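Local coordinates for protein probable exosome complex exonuclease 1 (Archaeoglobus fulgidus, PDB 3M7N) that probably acts as the catalytic 3'->5' exoribonuclease subunit of the archaeal exosome, degrading RNA, and can probably also synthesise heteromeric RNA tails, at residues 21-27 with 170-176; 158-162 with 229-233. The protein carries 1 engineered substitution. All blocks are in the same frame, centred on the assembly; numbering follows the deposited sequence.

Contact 1: residues 21-27 with 170-176; sequences RKFDELR and QLVLDPM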
loop_
_atom_site.group_PDB
_atom_site.type_symbol
_atom_site.label_atom_id
_atom_site.label_comp_id
_atom_site.label_asym_id
_atom_site.label_seq_id
_atom_site.Cartn_x
_atom_site.Cartn_y
_atom_site.Cartn_z
ATOM N N ARG E 21 -9.904 -18.602 44.022
ATOM C CA ARG E 21 -10.697 -17.408 44.292
ATOM C C ARG E 21 -12.199 -17.645 44.371
ATOM O O ARG E 21 -12.707 -18.723 44.027
ATOM C CB ARG E 21 -10.356 -16.265 43.325
ATOM C CG ARG E 21 -10.197 -16.671 41.898
ATOM C CD ARG E 21 -9.162 -15.809 41.210
ATOM N NE ARG E 21 -9.775 -14.724 40.466
ATOM C CZ ARG E 21 -10.102 -14.769 39.176
ATOM N NH1 ARG E 21 -10.655 -13.703 38.625
ATOM N NH2 ARG E 21 -9.882 -15.851 38.433
ATOM N N LYS E 22 -12.897 -16.630 44.865
ATOM C CA LYS E 22 -14.347 -16.673 44.954
ATOM C C LYS E 22 -14.974 -16.071 43.693
ATOM O O LYS E 22 -14.301 -15.416 42.902
ATOM C CB LYS E 22 -14.847 -15.925 46.203
ATOM C CG LYS E 22 -14.728 -16.702 47.521
ATOM C CD LYS E 22 -13.379 -16.496 48.205
ATOM C CE LYS E 22 -13.347 -17.100 49.621
ATOM N NZ LYS E 22 -12.007 -16.962 50.295
ATOM N N PHE E 23 -16.274 -16.287 43.535
ATOM C CA PHE E 23 -16.994 -15.825 42.371
ATOM C C PHE E 23 -16.785 -14.328 42.126
ATOM O O PHE E 23 -16.772 -13.887 40.977
ATOM C CB PHE E 23 -18.487 -16.168 42.491
ATOM C CG PHE E 23 -19.280 -15.188 43.317
ATOM C CD1 PHE E 23 -19.437 -15.379 44.697
ATOM C CD2 PHE E 23 -19.886 -14.081 42.715
ATOM C CE1 PHE E 23 -20.170 -14.474 45.470
ATOM C CE2 PHE E 23 -20.628 -13.173 43.472
ATOM C CZ PHE E 23 -20.770 -13.367 44.857
ATOM N N ASP E 24 -16.604 -13.551 43.190
ATOM C CA ASP E 24 -16.492 -12.100 43.039
ATOM C C ASP E 24 -15.087 -11.519 43.285
ATOM O O ASP E 24 -14.942 -10.333 43.559
ATOM C CB ASP E 24 -17.512 -11.399 43.934
ATOM C CG ASP E 24 -17.252 -11.630 45.428
ATOM O OD1 ASP E 24 -16.343 -12.422 45.781
ATOM O OD2 ASP E 24 -17.967 -11.001 46.250
ATOM N N GLU E 25 -14.059 -12.349 43.177
ATOM C CA GLU E 25 -12.688 -11.887 43.382
ATOM C C GLU E 25 -11.871 -11.697 42.090
ATOM O O GLU E 25 -11.862 -12.569 41.220
ATOM C CB GLU E 25 -11.944 -12.858 44.302
ATOM C CG GLU E 25 -12.595 -13.018 45.671
ATOM C CD GLU E 25 -11.863 -14.023 46.535
ATOM O OE1 GLU E 25 -12.148 -14.072 47.760
ATOM O OE2 GLU E 25 -10.997 -14.753 45.991
ATOM N N LEU E 26 -11.178 -10.563 41.994
ATOM C CA LEU E 26 -10.244 -10.288 40.897
ATOM C C LEU E 26 -8.973 -11.101 41.030
ATOM O O LEU E 26 -8.596 -11.505 42.135
ATOM C CB LEU E 26 -9.837 -8.806 40.878
ATOM C CG LEU E 26 -10.919 -7.766 40.603
ATOM C CD1 LEU E 26 -10.420 -6.379 40.970
ATOM C CD2 LEU E 26 -11.371 -7.834 39.148
ATOM N N ARG E 27 -8.297 -11.302 39.899
ATOM C CA ARG E 27 -6.946 -11.860 39.894
ATOM C C ARG E 27 -5.983 -10.795 40.403
ATOM O O ARG E 27 -6.294 -9.610 40.335
ATOM C CB ARG E 27 -6.555 -12.307 38.481
ATOM C CG ARG E 27 -7.232 -13.605 37.999
ATOM C CD ARG E 27 -6.927 -13.875 36.512
ATOM N NE ARG E 27 -7.399 -12.797 35.643
ATOM C CZ ARG E 27 -7.328 -12.797 34.308
ATOM N NH1 ARG E 27 -7.813 -11.765 33.631
ATOM N NH2 ARG E 27 -6.793 -13.824 33.647
ATOM N N GLN E 170 -22.448 -20.519 37.165
ATOM C CA GLN E 170 -22.240 -19.408 38.085
ATOM C C GLN E 170 -21.465 -18.261 37.438
ATOM O O GLN E 170 -20.464 -18.487 36.764
ATOM C CB GLN E 170 -21.510 -19.905 39.335
ATOM C CG GLN E 170 -20.700 -18.824 40.055
ATOM C CD GLN E 170 -21.452 -18.181 41.218
ATOM O OE1 GLN E 170 -22.004 -17.074 41.095
ATOM N NE2 GLN E 170 -21.470 -18.873 42.358
ATOM N N LEU E 171 -21.943 -17.036 37.639
ATOM C CA LEU E 171 -21.222 -15.845 37.202
ATOM C C LEU E 171 -19.923 -15.707 37.991
ATOM O O LEU E 171 -19.902 -15.862 39.217
ATOM C CB LEU E 171 -22.071 -14.586 37.386
ATOM C CG LEU E 171 -22.846 -14.022 36.191
ATOM C CD1 LEU E 171 -23.173 -15.073 35.143
ATOM C CD2 LEU E 171 -24.106 -13.329 36.663
ATOM N N VAL E 172 -18.827 -15.429 37.299
ATOM C CA VAL E 172 -17.585 -15.184 38.011
ATOM C C VAL E 172 -16.952 -13.914 37.498
ATOM O O VAL E 172 -17.115 -13.563 36.333
ATOM C CB VAL E 172 -16.630 -16.367 37.905
ATOM C CG1 VAL E 172 -17.264 -17.613 38.538
ATOM C CG2 VAL E 172 -16.277 -16.634 36.451
ATOM N N LEU E 173 -16.236 -13.221 38.373
ATOM C CA LEU E 173 -15.571 -11.980 38.010
ATOM C C LEU E 173 -14.181 -12.267 37.466
ATOM O O LEU E 173 -13.443 -13.032 38.072
ATOM C CB LEU E 173 -15.458 -11.095 39.242
ATOM C CG LEU E 173 -14.768 -9.746 39.075
ATOM C CD1 LEU E 173 -15.487 -8.874 38.056
ATOM C CD2 LEU E 173 -14.700 -9.072 40.442
ATOM N N ASP E 174 -13.833 -11.676 36.318
ATOM C CA ASP E 174 -12.455 -11.722 35.805
ATOM C C ASP E 174 -11.992 -13.134 35.497
ATOM O O ASP E 174 -11.061 -13.636 36.116
ATOM C CB ASP E 174 -11.503 -11.103 36.832
ATOM C CG ASP E 174 -10.096 -10.871 36.287
ATOM O OD1 ASP E 174 -9.139 -11.031 37.071
ATOM O OD2 ASP E 174 -9.937 -10.528 35.088
ATOM N N PRO E 175 -12.612 -13.776 34.513
ATOM C CA PRO E 175 -12.268 -15.187 34.278
ATOM C C PRO E 175 -10.786 -15.423 33.940
ATOM O O PRO E 175 -10.093 -14.541 33.418
ATOM C CB PRO E 175 -13.154 -15.585 33.085
ATOM C CG PRO E 175 -14.106 -14.423 32.868
ATOM C CD PRO E 175 -13.471 -13.213 33.462
ATOM N N MET E 176 -10.327 -16.631 34.250
ATOM C CA MET E 176 -8.980 -17.094 33.934
ATOM C C MET E 176 -9.114 -17.994 32.707
ATOM O O MET E 176 -10.223 -18.313 32.275
ATOM C CB MET E 176 -8.430 -17.935 35.098
ATOM C CG MET E 176 -9.008 -19.370 35.120
ATOM S SD MET E 176 -8.836 -20.282 36.664
ATOM C CE MET E 176 -7.061 -20.163 36.935
#
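Gln170 opens the segment 170-176 with a van der Waals contact: Phe23 CB lies 3.8 Å from Gln170 CD. The same methylene sits 3.6 Å from Leu171 O, while the phenyl ring leads outward. Val172 is backbone hydrogen-bonded to Gly165 in strand 158-167, and its CA makes a CH...O contact of 3.3 Å to Phe23 O. That carbonyl, inside the type I turn Lys22-Glu25, also accepts the Leu173 N hydrogen bond (2.7 Å, 153°), so the loop meets the edge of the strand. Leu173 turns its side chain toward the loop and packs CD2 to CD2 against Leu26 at 3.8 Å. At Asp174 the backbone turns sharply (phi/psi 62/65). Its carboxylate takes Arg27 N (3.0 Å) and Arg27 NE (2.9 Å) on OD1 and Arg27 NH1 (2.9 Å) on OD2, whereas its carbonyl O receives Arg21 NH1 at 2.5 Å. Arg21 NH1 also lies 3.4 Å from Asp174 OD1, which is well out of the guanidinium plane, so this leg works by charge alone. Beyond Pro175, Met176 N-caps helix 177-182. This is a buried Arg-Asp-Arg salt-bridge network clamping an N-terminal loop onto the edge strand of the four-stranded antiparallel sheet in an RNase PH fold.

Contact 2: residues 158-162 with 229-233; sequences MITSV and IYEMQ
A five-residue extended strand, 158-162 (phi -98 to -152°, psi 128 to 161°), packs against one turn of helix, 229-233 (phi -55 to -66°, psi -34 to -44°), at an axial separation of 8.7 Å and a crossing angle of 135° between N-to-C directions. Register is set by Thr160 and Tyr230, whose CA atoms are 6.0 Å apart. Strand alternation turns Met158 and Thr160 toward the helix and Ile159 and Ser161 away; the helix answers with Ile229, Tyr230 and Gln233. Ile229 adopts the mt rotamer (chi1 -62°, chi2 173°), which carries CD1 to 3.7 Å from Val162 CG2 and 3.4 Å from Ser161 O, with its CB 3.8 Å from Thr160 CG2. Tyr230 takes chi1 t (166°) and chi2 78°, presenting its ring edge: CE1 is 3.9 Å from Met158 CB, and CB is 3.7 Å from Thr160 OG1, which the m rotamer (-51°) orients. Gln233 is extended (chi1 -70°, chi2 173°), ending between Met158 and Thr160. Met158, with chi1 -83°, chi2 -99° and chi3 -28°, brings its methyl CE against the Gln233 amide. Packing of a long C-terminal helix on the antiparallel sheet is characteristic of the RNase PH fold; Met158 and Tyr230 also pack on the AF_0206 chain. Mainly van der Waals contact between eight buried residues, with the polar ends of Thr160 and Gln233 close together, implies cohesion by close fit and not by charge.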
loop_
_atom_site.group_PDB
_atom_site.type_symbol
_atom_site.label_atom_id
_atom_site.label_comp_id
_atom_site.label_asym_id
_atom_site.label_seq_id
_atom_site.Cartn_x
_atom_site.Cartn_y
_atom_site.Cartn_z
ATOM N N MET E 158 -11.874 8.283 33.487
ATOM C CA MET E 158 -11.036 7.141 33.246
ATOM C C MET E 158 -11.791 5.971 32.637
ATOM O O MET E 158 -13.014 5.885 32.711
ATOM C CB MET E 158 -10.361 6.731 34.552
ATOM C CG MET E 158 -9.108 7.560 34.841
ATOM S SD MET E 158 -7.710 6.573 34.321
ATOM C CE MET E 158 -8.477 4.970 34.563
ATOM N N ILE E 159 -11.043 5.065 32.037
ATOM C CA ILE E 159 -11.626 3.911 31.423
ATOM C C ILE E 159 -11.186 2.722 32.253
ATOM O O ILE E 159 -10.001 2.546 32.517
ATOM C CB ILE E 159 -11.140 3.771 29.955
ATOM C CG1 ILE E 159 -11.846 4.791 29.057
ATOM C CG2 ILE E 159 -11.384 2.383 29.442
ATOM C CD1 ILE E 159 -13.359 4.588 28.950
ATOM N N THR E 160 -12.138 1.909 32.679
ATOM C CA THR E 160 -11.801 0.789 33.527
ATOM C C THR E 160 -12.528 -0.441 33.011
ATOM O O THR E 160 -13.687 -0.376 32.592
ATOM C CB THR E 160 -12.157 1.082 35.026
ATOM O OG1 THR E 160 -11.594 2.344 35.423
ATOM C CG2 THR E 160 -11.640 -0.033 35.940
ATOM N N SER E 161 -11.867 -1.577 33.057
ATOM C CA SER E 161 -12.360 -2.694 32.293
ATOM C C SER E 161 -12.172 -4.024 33.015
ATOM O O SER E 161 -11.117 -4.271 33.600
ATOM C CB SER E 161 -11.649 -2.691 30.922
ATOM O OG SER E 161 -11.948 -3.850 30.171
ATOM N N VAL E 162 -13.205 -4.864 32.973
ATOM C CA VAL E 162 -13.116 -6.256 33.393
ATOM C C VAL E 162 -14.132 -7.086 32.624
ATOM O O VAL E 162 -15.142 -6.565 32.162
ATOM C CB VAL E 162 -13.556 -6.473 34.874
ATOM C CG1 VAL E 162 -12.584 -7.392 35.603
ATOM C CG2 VAL E 162 -13.766 -5.174 35.585
ATOM N N ILE E 229 -10.568 -2.193 40.513
ATOM C CA ILE E 229 -9.462 -1.916 39.592
ATOM C C ILE E 229 -9.213 -0.418 39.478
ATOM O O ILE E 229 -8.068 0.041 39.491
ATOM C CB ILE E 229 -9.752 -2.474 38.195
ATOM C CG1 ILE E 229 -9.910 -3.986 38.245
ATOM C CG2 ILE E 229 -8.654 -2.087 37.186
ATOM C CD1 ILE E 229 -10.347 -4.557 36.934
ATOM N N TYR E 230 -10.290 0.349 39.367
ATOM C CA TYR E 230 -10.129 1.779 39.193
ATOM C C TYR E 230 -9.282 2.424 40.296
ATOM O O TYR E 230 -8.416 3.261 40.012
ATOM C CB TYR E 230 -11.472 2.462 39.121
ATOM C CG TYR E 230 -11.336 3.938 39.289
ATOM C CD1 TYR E 230 -10.893 4.734 38.236
ATOM C CD2 TYR E 230 -11.615 4.542 40.505
ATOM C CE1 TYR E 230 -10.748 6.089 38.385
ATOM C CE2 TYR E 230 -11.476 5.894 40.669
ATOM C CZ TYR E 230 -11.045 6.669 39.602
ATOM O OH TYR E 230 -10.902 8.028 39.757
ATOM N N GLU E 231 -9.537 2.050 41.554
ATOM C CA GLU E 231 -8.725 2.568 42.648
ATOM C C GLU E 231 -7.254 2.186 42.471
ATOM O O GLU E 231 -6.372 2.960 42.824
ATOM C CB GLU E 231 -9.262 2.138 44.028
ATOM C CG GLU E 231 -10.467 2.990 44.513
ATOM C CD GLU E 231 -10.138 4.480 44.743
ATOM O OE1 GLU E 231 -9.051 4.805 45.289
ATOM O OE2 GLU E 231 -10.987 5.331 44.396
ATOM N N MET E 232 -6.984 1.011 41.904
ATOM C CA MET E 232 -5.589 0.659 41.609
ATOM C C MET E 232 -4.958 1.623 40.589
ATOM O O MET E 232 -3.795 2.021 40.728
ATOM C CB MET E 232 -5.458 -0.794 41.152
ATOM C CG MET E 232 -6.081 -1.785 42.123
ATOM S SD MET E 232 -5.979 -3.518 41.602
ATOM C CE MET E 232 -7.376 -4.209 42.491
ATOM N N GLN E 233 -5.750 2.015 39.596
ATOM C CA GLN E 233 -5.299 2.892 38.534
ATOM C C GLN E 233 -4.996 4.242 39.151
ATOM O O GLN E 233 -4.002 4.901 38.818
ATOM C CB GLN E 233 -6.383 3.047 37.444
ATOM C CG GLN E 233 -6.653 1.794 36.583
ATOM C CD GLN E 233 -7.861 1.972 35.630
ATOM O OE1 GLN E 233 -7.757 1.743 34.414
ATOM N NE2 GLN E 233 -8.992 2.406 36.180
#

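From the N terminus, the chain meets 21-27, then 158-162, 170-176 and 229-233, so the two contacts alternate and cross. Contact 1 closes a loop of 142 intervening residues, bringing the segment ahead of strand 29-33 back to strand 170-173; contact 2 closes one of 66, returning helix 212-248 to strand 158-167. These two strands are sequential and adjacent in one antiparallel sheet. Although their centres are about 16 Å apart, the contacts touch directly: Leu26 CD2 lies 3.8 Å from Val162 CG1, and Leu26 CD1 lies 3.7 Å from Ile229 CG1. Leu26 thus joins N-terminal loop, sheet and C-terminal helix.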